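Local coordinates for protein halotolerant alpha-type carbonic anhydrase (dCA II) (Dunaliella salina, PDB 1Y7W) that catalyses, as a salt-tolerant zinc enzyme of the alpha-carbonic anhydrase family, the reversible hydration of carbon dioxide to bicarbonate, at residues A[34-38]-A[39-43]; A[210-213]-A[214-217]; A[250-253]-A[254-257]; A[279-282]-A[283-286]. All coordinates share one frame; numbering follows the deposited sequence.

Interaction 1 (A[34-38]-A[39-43])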
loop_
_atom_site.group_PDB
_atom_site.type_symbol
_atom_site.label_atom_id
_atom_site.label_comp_id
_atom_site.label_asym_id
_atom_site.label_seq_id
_atom_site.Cartn_x
_atom_site.Cartn_y
_atom_site.Cartn_z
ATOM N N GLY A 34 15.986 -13.764 10.078
ATOM C CA GLY A 34 16.763 -14.475 11.073
ATOM C C GLY A 34 16.179 -14.504 12.468
ATOM O O GLY A 34 16.725 -15.206 13.346
ATOM N N LEU A 35 15.085 -13.794 12.717
ATOM C CA LEU A 35 14.509 -13.782 14.049
ATOM C C LEU A 35 14.043 -15.180 14.430
ATOM O O LEU A 35 13.402 -15.867 13.641
ATOM C CB LEU A 35 13.347 -12.833 14.152
ATOM C CG LEU A 35 13.701 -11.376 13.841
ATOM C CD1 LEU A 35 12.446 -10.582 13.792
ATOM C CD2 LEU A 35 14.704 -10.843 14.900
ATOM N N GLN A 36 14.414 -15.574 15.642
ATOM C CA GLN A 36 14.070 -16.898 16.174
ATOM C C GLN A 36 13.629 -16.769 17.595
ATOM O O GLN A 36 14.071 -15.884 18.294
ATOM C CB GLN A 36 15.285 -17.862 16.145
ATOM C CG GLN A 36 15.661 -18.414 14.777
ATOM C CD GLN A 36 16.402 -19.760 14.882
ATOM O OE1 GLN A 36 17.494 -19.833 15.479
ATOM N NE2 GLN A 36 15.815 -20.839 14.303
ATOM N N GLU A 37 12.740 -17.649 18.026
ATOM C CA GLU A 37 12.307 -17.662 19.417
ATOM C C GLU A 37 12.088 -19.114 19.781
ATOM O O GLU A 37 11.263 -19.814 19.163
ATOM C CB GLU A 37 11.028 -16.853 19.653
ATOM C CG GLU A 37 10.195 -16.562 18.436
ATOM C CD GLU A 37 8.743 -16.260 18.805
ATOM O OE1 GLU A 37 8.529 -15.578 19.844
ATOM O OE2 GLU A 37 7.824 -16.699 18.061
ATOM N N GLY A 38 12.854 -19.571 20.765
ATOM C CA GLY A 38 12.746 -20.951 21.203
ATOM C C GLY A 38 13.347 -21.830 20.129
ATOM O O GLY A 38 12.781 -22.879 19.770
ATOM N N GLY A 39 14.499 -21.396 19.605
ATOM C CA GLY A 39 15.164 -22.141 18.554
ATOM C C GLY A 39 14.283 -22.370 17.335
ATOM O O GLY A 39 14.622 -23.221 16.493
ATOM N N THR A 40 13.181 -21.614 17.222
ATOM C CA THR A 40 12.254 -21.721 16.077
ATOM C C THR A 40 12.220 -20.422 15.258
ATOM O O THR A 40 11.970 -19.355 15.820
ATOM C CB THR A 40 10.824 -21.990 16.551
ATOM O OG1 THR A 40 10.814 -23.160 17.392
ATOM C CG2 THR A 40 9.919 -22.238 15.366
ATOM N N THR A 41 12.470 -20.516 13.964
ATOM C CA THR A 41 12.436 -19.314 13.111
ATOM C C THR A 41 11.042 -18.690 13.109
ATOM O O THR A 41 10.010 -19.331 12.814
ATOM C CB THR A 41 12.888 -19.644 11.721
ATOM O OG1 THR A 41 14.215 -20.149 11.806
ATOM C CG2 THR A 41 12.915 -18.343 10.810
ATOM N N LYS A 42 10.998 -17.405 13.407
ATOM C CA LYS A 42 9.715 -16.720 13.539
ATOM C C LYS A 42 9.018 -16.436 12.225
ATOM O O LYS A 42 7.831 -16.657 12.084
ATOM C CB LYS A 42 9.967 -15.450 14.343
ATOM C CG LYS A 42 8.759 -14.708 14.905
ATOM C CD LYS A 42 9.412 -13.720 15.871
ATOM C CE LYS A 42 8.515 -12.623 16.316
ATOM N NZ LYS A 42 9.372 -11.641 17.074
ATOM N N TYR A 43 9.772 -16.026 11.232
ATOM C CA TYR A 43 9.232 -15.651 9.935
ATOM C C TYR A 43 9.940 -16.325 8.773
ATOM O O TYR A 43 10.636 -15.679 7.933
ATOM C CB TYR A 43 9.345 -14.117 9.807
ATOM C CG TYR A 43 8.738 -13.350 10.930
ATOM C CD1 TYR A 43 7.417 -13.539 11.287
ATOM C CD2 TYR A 43 9.466 -12.371 11.616
ATOM C CE1 TYR A 43 6.844 -12.800 12.267
ATOM C CE2 TYR A 43 8.882 -11.621 12.606
ATOM C CZ TYR A 43 7.581 -11.833 12.932
ATOM O OH TYR A 43 6.974 -11.080 13.918
HETATM O O HOH W 1 12.361 -15.208 11.390
HETATM O O HOH W 2 9.415 -18.847 16.548
#
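Residues 34-38 and 39-43 fold against each other as a small beta hairpin on the protein surface. Gly39 follows Gly38 at the tip, and both have positive phi, a backbone shape that favours glycine. Thr40 then grips the turn with its side chain. Thr40 OG1 donates to Gly38 O at 3.1 Å, from above the carbonyl plane rather than along a lone pair. Thr40 O accepts from Glu37 N at 2.9 Å, while the return bond from Thr40 N to Glu37 O is weak. Thr41 pairs with Gln36 at a non-hydrogen-bonded position. Gln36 NE2 reaches across to donate to Thr41 OG1 at 3.0 Å. The bond is bent, and OG1 lies 30° out of the amide plane. Lys42 N gives a nearly straight bond to Leu35 O, with 174° at the hydrogen. With CG anti to the backbone N (chi1 -166°), the extended Lys42 chain runs obliquely across Glu37. Lys42 CD lies 3.9 Å from Glu37 CG. The charges do not meet, and Lys42 NZ bonds instead to Gly22 O. Lys42 CG also sits over the centre of the Tyr43 ring. A water accepts from Tyr43 N and donates to Leu35 O, so it bridges the open end of the hairpin. At the edge of the Tyr43 ring, near its plane, Leu35 CD1 comes 3.9 Å from Tyr43 CE2.

Interaction 2 (A[210-213]-A[214-217])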
loop_
_atom_site.group_PDB
_atom_site.type_symbol
_atom_site.label_atom_id
_atom_site.label_comp_id
_atom_site.label_asym_id
_atom_site.label_seq_id
_atom_site.Cartn_x
_atom_site.Cartn_y
_atom_site.Cartn_z
ATOM N N ASN A 210 -15.671 10.557 3.523
ATOM C CA ASN A 210 -15.672 9.541 2.488
ATOM C C ASN A 210 -14.610 9.866 1.477
ATOM O O ASN A 210 -14.229 11.024 1.310
ATOM C CB ASN A 210 -17.008 9.506 1.801
ATOM C CG ASN A 210 -18.079 8.955 2.683
ATOM O OD1 ASN A 210 -17.820 8.161 3.621
ATOM N ND2 ASN A 210 -19.317 9.346 2.376
ATOM N N ILE A 211 -14.166 8.843 0.749
ATOM C CA ILE A 211 -13.068 9.040 -0.200
ATOM C C ILE A 211 -13.399 8.562 -1.621
ATOM O O ILE A 211 -13.813 7.414 -1.800
ATOM C CB ILE A 211 -11.853 8.217 0.309
ATOM C CG1 ILE A 211 -11.465 8.725 1.721
ATOM C CG2 ILE A 211 -10.690 8.272 -0.703
ATOM C CD1 ILE A 211 -10.329 7.870 2.373
ATOM N N ASN A 212 -13.138 9.424 -2.591
ATOM C CA ASN A 212 -13.384 9.178 -4.009
ATOM C C ASN A 212 -12.067 8.539 -4.526
ATOM O O ASN A 212 -11.050 9.218 -4.719
ATOM C CB ASN A 212 -13.673 10.544 -4.666
ATOM C CG ASN A 212 -14.151 10.440 -6.135
ATOM O OD1 ASN A 212 -15.001 11.271 -6.608
ATOM N ND2 ASN A 212 -13.602 9.481 -6.879
ATOM N N VAL A 213 -12.089 7.226 -4.726
ATOM C CA VAL A 213 -10.863 6.532 -5.118
ATOM C C VAL A 213 -10.196 7.114 -6.332
ATOM O O VAL A 213 -8.989 7.434 -6.318
ATOM C CB VAL A 213 -11.116 5.018 -5.324
ATOM C CG1 VAL A 213 -9.780 4.310 -5.730
ATOM C CG2 VAL A 213 -11.570 4.408 -4.028
ATOM N N LYS A 214 -10.981 7.282 -7.388
ATOM C CA LYS A 214 -10.431 7.778 -8.627
ATOM C C LYS A 214 -9.878 9.197 -8.555
ATOM O O LYS A 214 -8.782 9.489 -9.096
ATOM C CB LYS A 214 -11.503 7.661 -9.716
ATOM C CG LYS A 214 -11.244 8.471 -10.988
ATOM C CD LYS A 214 -10.101 7.879 -11.776
ATOM C CE LYS A 214 -10.261 8.166 -13.280
ATOM N NZ LYS A 214 -9.996 9.614 -13.505
ATOM N N THR A 215 -10.614 10.092 -7.906
ATOM C CA THR A 215 -10.129 11.467 -7.863
ATOM C C THR A 215 -9.135 11.766 -6.747
ATOM O O THR A 215 -8.285 12.642 -6.888
ATOM C CB THR A 215 -11.337 12.500 -7.776
ATOM O OG1 THR A 215 -11.962 12.413 -6.483
ATOM C CG2 THR A 215 -12.385 12.174 -8.863
ATOM N N GLN A 216 -9.209 11.021 -5.659
ATOM C CA GLN A 216 -8.324 11.325 -4.568
ATOM C C GLN A 216 -7.074 10.465 -4.408
ATOM O O GLN A 216 -6.092 10.945 -3.857
ATOM C CB GLN A 216 -9.115 11.309 -3.259
ATOM C CG GLN A 216 -10.145 12.458 -3.246
ATOM C CD GLN A 216 -10.903 12.505 -1.943
ATOM O OE1 GLN A 216 -11.776 11.671 -1.695
ATOM N NE2 GLN A 216 -10.559 13.485 -1.079
ATOM N N LEU A 217 -7.139 9.210 -4.871
ATOM C CA LEU A 217 -6.036 8.269 -4.695
ATOM C C LEU A 217 -5.294 7.871 -5.962
ATOM O O LEU A 217 -4.081 7.960 -5.984
ATOM C CB LEU A 217 -6.534 7.027 -3.952
ATOM C CG LEU A 217 -7.271 7.202 -2.609
ATOM C CD1 LEU A 217 -7.698 5.844 -2.144
ATOM C CD2 LEU A 217 -6.419 7.917 -1.527
HETATM O O HOH W 3 -12.002 12.647 1.586
HETATM O O HOH W 4 -14.388 12.906 -1.522
#
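Gln216 OE1 is gripped by two donors. Asn212 N reaches Gln216 OE1 at 2.8 Å, in the carbonyl plane and nearly straight at 168°. A water also donates to Gln216 OE1, at 2.9 Å. The Gln216 side chain runs extended past CG (chi2 -178°), back along the first helical turn, and this carries its amide to the strand end. A second water accepts from Gln216 NE2 and donates to Asn210 O. In the reverse direction, Gln216 N donates to Asn212 O at 2.7 Å, nearly along the C=O axis. Asn212 stands at the N-cap position, right before the short helix 213-217, which directly follows strand 211-212 and includes a wider pi-type turn. Thr215 OG1 packs 3.1 Å from Asn212 CB. With Gln216 cut back to an alanine, Asn212 N is likely to lose its side-chain acceptor, and Asn210 O its water bridge to NE2. On the buried side, Ile211 CG2 meets Leu217 CG at 4.1 Å, the two side chains crossing at about a right angle. Both also touch Phe182 of helix 181-195 and Phe129 of strand 120-133. The next turn bond, Leu217 N to Val213 O, measures 2.9 Å. Past it, Leu217 O accepts from Arg249 NE.

Interaction 3 (A[250-253]-A[254-257])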
loop_
_atom_site.group_PDB
_atom_site.type_symbol
_atom_site.label_atom_id
_atom_site.label_comp_id
_atom_site.label_asym_id
_atom_site.label_seq_id
_atom_site.Cartn_x
_atom_site.Cartn_y
_atom_site.Cartn_z
ATOM N N GLU A 250 1.963 14.269 -5.564
ATOM C CA GLU A 250 2.898 15.226 -4.966
ATOM C C GLU A 250 2.680 15.416 -3.492
ATOM O O GLU A 250 1.589 15.292 -3.036
ATOM C CB GLU A 250 2.770 16.595 -5.684
ATOM C CG GLU A 250 3.160 16.473 -7.165
ATOM C CD GLU A 250 3.047 17.781 -7.946
ATOM O OE1 GLU A 250 3.120 17.687 -9.193
ATOM O OE2 GLU A 250 2.897 18.871 -7.324
ATOM N N VAL A 251 3.721 15.765 -2.748
ATOM C CA VAL A 251 3.568 15.980 -1.313
ATOM C C VAL A 251 4.596 16.986 -0.853
ATOM O O VAL A 251 5.677 17.047 -1.415
ATOM C CB VAL A 251 3.759 14.637 -0.524
ATOM C CG1 VAL A 251 5.140 14.102 -0.716
ATOM C CG2 VAL A 251 3.462 14.836 0.930
ATOM N N THR A 252 4.253 17.769 0.164
ATOM C CA THR A 252 5.164 18.757 0.705
ATOM C C THR A 252 5.755 18.306 2.007
ATOM O O THR A 252 5.230 17.380 2.662
ATOM C CB THR A 252 4.448 20.077 0.990
ATOM O OG1 THR A 252 3.471 19.875 2.001
ATOM C CG2 THR A 252 3.792 20.569 -0.240
ATOM N N ARG A 253 6.867 18.936 2.399
ATOM C CA ARG A 253 7.438 18.562 3.678
ATOM C C ARG A 253 6.423 18.883 4.778
ATOM O O ARG A 253 6.361 18.203 5.799
ATOM C CB ARG A 253 8.745 19.328 3.961
ATOM C CG ARG A 253 9.988 18.604 3.557
ATOM C CD ARG A 253 10.332 18.910 2.175
ATOM N NE ARG A 253 11.662 18.424 1.747
ATOM C CZ ARG A 253 12.084 18.572 0.493
ATOM N NH1 ARG A 253 13.264 18.114 0.107
ATOM N NH2 ARG A 253 11.307 19.231 -0.364
ATOM N N GLU A 254 5.645 19.939 4.578
ATOM C CA GLU A 254 4.646 20.311 5.569
ATOM C C GLU A 254 3.575 19.256 5.733
ATOM O O GLU A 254 2.998 19.120 6.792
ATOM C CB GLU A 254 3.967 21.639 5.215
ATOM C CG GLU A 254 4.891 22.884 5.288
ATOM C CD GLU A 254 6.036 22.873 4.267
ATOM O OE1 GLU A 254 5.868 22.363 3.128
ATOM O OE2 GLU A 254 7.120 23.400 4.609
ATOM N N GLN A 255 3.258 18.547 4.669
ATOM C CA GLN A 255 2.246 17.494 4.792
ATOM C C GLN A 255 2.896 16.277 5.413
ATOM O O GLN A 255 2.234 15.539 6.147
ATOM C CB GLN A 255 1.684 17.133 3.409
ATOM C CG GLN A 255 0.926 18.274 2.783
ATOM C CD GLN A 255 0.347 17.944 1.421
ATOM O OE1 GLN A 255 1.006 17.341 0.590
ATOM N NE2 GLN A 255 -0.890 18.380 1.178
ATOM N N MET A 256 4.191 16.059 5.142
ATOM C CA MET A 256 4.864 14.894 5.723
ATOM C C MET A 256 4.922 14.960 7.246
ATOM O O MET A 256 5.029 13.925 7.934
ATOM C CB MET A 256 6.282 14.751 5.145
ATOM C CG MET A 256 6.303 14.257 3.701
ATOM S SD MET A 256 5.346 12.692 3.414
ATOM C CE MET A 256 6.255 11.585 4.527
ATOM N N LYS A 257 4.828 16.177 7.783
ATOM C CA LYS A 257 4.863 16.340 9.229
ATOM C C LYS A 257 3.716 15.594 9.907
ATOM O O LYS A 257 3.866 15.127 11.036
ATOM C CB LYS A 257 4.794 17.840 9.615
ATOM C CG LYS A 257 4.658 18.097 11.147
ATOM C CD LYS A 257 5.191 19.510 11.545
ATOM C CE LYS A 257 4.901 19.829 13.036
ATOM N NZ LYS A 257 3.441 19.778 13.285
#
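Thr252 OG1 lies between its own backbone N and carbonyl carbon (chi1 64°), which turns it to meet Gln255 N. The bond from Gln255 N to Thr252 OG1 is 3.0 Å long and somewhat bent. Gln255 CG is anti to its carbonyl carbon (chi1 -65°), and the extended chain runs back alongside the helix start. There Gln255 OE1 accepts a weak bond from Thr252 N at 3.3 Å. The two side chains thus cross obliquely, with Gln255 CG only 3.1 Å from Thr252 OG1. The far end of Gln255 is held from outside, since NE2 donates to Asn184 OD1 and Asp180 O. Thr252 O serves the first helical turn. Met256 N donates to Thr252 O at 3.0 Å, tilted 18° from the carbonyl plane. Glu254 OE1 comes 3.4 Å from Thr252 CB. On the buried side, Val251 CG2 meets Met256 SD at 3.8 Å, and Val251 CG2 also lies 3.5 Å from Gln255 OE1. Val251 and Met256 both pack on Tyr175 of strand 166-175, and Arg253 makes a cation-pi contact with that ring. The reciprocal bonds of Thr252 and Gln255 form a capping box at the N-terminus of helix 253-266, right where strand 240-251 ends.

Interaction 4 (A[279-282]-A[283-286])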
loop_
_atom_site.group_PDB
_atom_site.type_symbol
_atom_site.label_atom_id
_atom_site.label_comp_id
_atom_site.label_asym_id
_atom_site.label_seq_id
_atom_site.Cartn_x
_atom_site.Cartn_y
_atom_site.Cartn_z
ATOM N N GLN A 279 14.206 -6.147 -2.240
ATOM C CA GLN A 279 14.517 -7.576 -2.275
ATOM C C GLN A 279 15.008 -8.019 -3.619
ATOM O O GLN A 279 14.761 -7.372 -4.619
ATOM C CB GLN A 279 13.233 -8.355 -1.925
ATOM C CG GLN A 279 12.622 -7.976 -0.557
ATOM C CD GLN A 279 13.437 -8.494 0.610
ATOM O OE1 GLN A 279 13.789 -9.684 0.679
ATOM N NE2 GLN A 279 13.785 -7.595 1.526
ATOM N N ASP A 280 15.691 -9.157 -3.632
ATOM C CA ASP A 280 16.208 -9.728 -4.842
ATOM C C ASP A 280 15.094 -10.136 -5.807
ATOM O O ASP A 280 14.213 -10.855 -5.405
ATOM C CB ASP A 280 17.037 -10.943 -4.518
ATOM C CG ASP A 280 17.660 -11.551 -5.768
ATOM O OD1 ASP A 280 18.509 -10.924 -6.441
ATOM O OD2 ASP A 280 17.266 -12.659 -6.100
ATOM N N LEU A 281 15.146 -9.667 -7.057
ATOM C CA LEU A 281 14.128 -10.001 -8.072
ATOM C C LEU A 281 14.160 -11.501 -8.379
ATOM O O LEU A 281 13.149 -12.134 -8.702
ATOM C CB LEU A 281 14.404 -9.209 -9.352
ATOM C CG LEU A 281 13.324 -9.304 -10.433
ATOM C CD1 LEU A 281 11.996 -8.797 -9.822
ATOM C CD2 LEU A 281 13.710 -8.480 -11.648
ATOM N N GLY A 282 15.347 -12.084 -8.287
ATOM C CA GLY A 282 15.450 -13.519 -8.507
ATOM C C GLY A 282 15.165 -13.884 -9.942
ATOM O O GLY A 282 15.702 -13.276 -10.859
ATOM N N ASP A 283 14.295 -14.862 -10.168
ATOM C CA ASP A 283 14.031 -15.199 -11.574
ATOM C C ASP A 283 12.736 -14.549 -12.130
ATOM O O ASP A 283 12.310 -14.844 -13.272
ATOM C CB ASP A 283 14.032 -16.704 -11.767
ATOM C CG ASP A 283 12.982 -17.366 -10.989
ATOM O OD1 ASP A 283 12.807 -18.619 -11.116
ATOM O OD2 ASP A 283 12.327 -16.637 -10.229
ATOM N N ARG A 284 12.152 -13.634 -11.356
ATOM C CA ARG A 284 10.964 -12.885 -11.789
ATOM C C ARG A 284 11.264 -11.829 -12.807
ATOM O O ARG A 284 12.420 -11.327 -12.871
ATOM C CB ARG A 284 10.358 -12.158 -10.590
ATOM C CG ARG A 284 9.836 -13.078 -9.528
ATOM C CD ARG A 284 9.300 -12.327 -8.294
ATOM N NE ARG A 284 10.420 -11.763 -7.491
ATOM C CZ ARG A 284 10.265 -11.011 -6.413
ATOM N NH1 ARG A 284 9.046 -10.696 -5.990
ATOM N NH2 ARG A 284 11.327 -10.593 -5.718
ATOM N N GLU A 285 10.263 -11.477 -13.612
ATOM C CA GLU A 285 10.375 -10.329 -14.527
ATOM C C GLU A 285 9.307 -9.377 -14.001
ATOM O O GLU A 285 8.480 -9.782 -13.181
ATOM C CB GLU A 285 10.055 -10.660 -15.992
ATOM C CG GLU A 285 11.009 -11.634 -16.658
ATOM C CD GLU A 285 12.384 -11.052 -16.918
ATOM O OE1 GLU A 285 12.558 -9.814 -16.747
ATOM O OE2 GLU A 285 13.307 -11.840 -17.300
ATOM N N VAL A 286 9.346 -8.119 -14.435
ATOM C CA VAL A 286 8.358 -7.121 -13.995
ATOM C C VAL A 286 7.758 -6.698 -15.324
ATOM O O VAL A 286 8.472 -6.572 -16.299
ATOM C CB VAL A 286 9.050 -5.959 -13.250
ATOM C CG1 VAL A 286 7.981 -4.943 -12.704
ATOM C CG2 VAL A 286 9.845 -6.527 -12.038
#
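Arg284 holds Leu281 O with two donors that come from opposite faces of the carbonyl plane. Arg284 N reaches Leu281 O at 3.2 Å. Arg284 NE reaches Leu281 O at 3.0 Å and 168°, with the oxygen in the guanidinium plane. Arg284 NH2 adds a bond of 2.9 Å to Asp280 O, also in that plane. The bend at chi3 (-73°) swings the guanidinium back along 280-281, so that two successive carbonyls line its edge. Leu281 CD1 lies over one face of the guanidinium and packs 3.8 Å from Arg284 CB. Leu281 CD1 also touches Val286 CG2, again at 3.8 Å. The type II' beta turn from Leu281 to Arg284 sets this up, with Gly282 at positive phi. Further out, Arg284 NH1 bonds to Asp228 O, and NH2 has a second acceptor in Gln51 O. Were an alanine here, Leu281 O would probably keep just the backbone donor of the pair, and the carbonyls of Asp280, Asp228 and Gln51 would lose their guanidinium mates. The loop runs between helix 253-266 and strand 287-289. Arg284 rests on Tyr227 and Val286 on Ala225, both of strand 224-229, the neighbour of 287-289 in the large central, mostly antiparallel sheet.

How the interactions relate
The four local contacts come one after another along the chain, and none touches another. Interaction 1 is a separate two-stranded hairpin near the N-terminus. Its centre is 41 Å from that of interaction 2, on the opposite side of the chain's centre. Interactions 2 and 3 lie nearest each other, with closest atoms about 9 Å apart. Each starts a helix directly after a strand, and both pack on helix 181-195. Interaction 3 lies where strand 240-251 of the large central sheet gives way to helix 253-266, whereas interaction 4 leads into strand 287-289 of that sheet. The zinc ligands His130, His132 and His150 come from strands 120-133 and 147-155 of the same sheet.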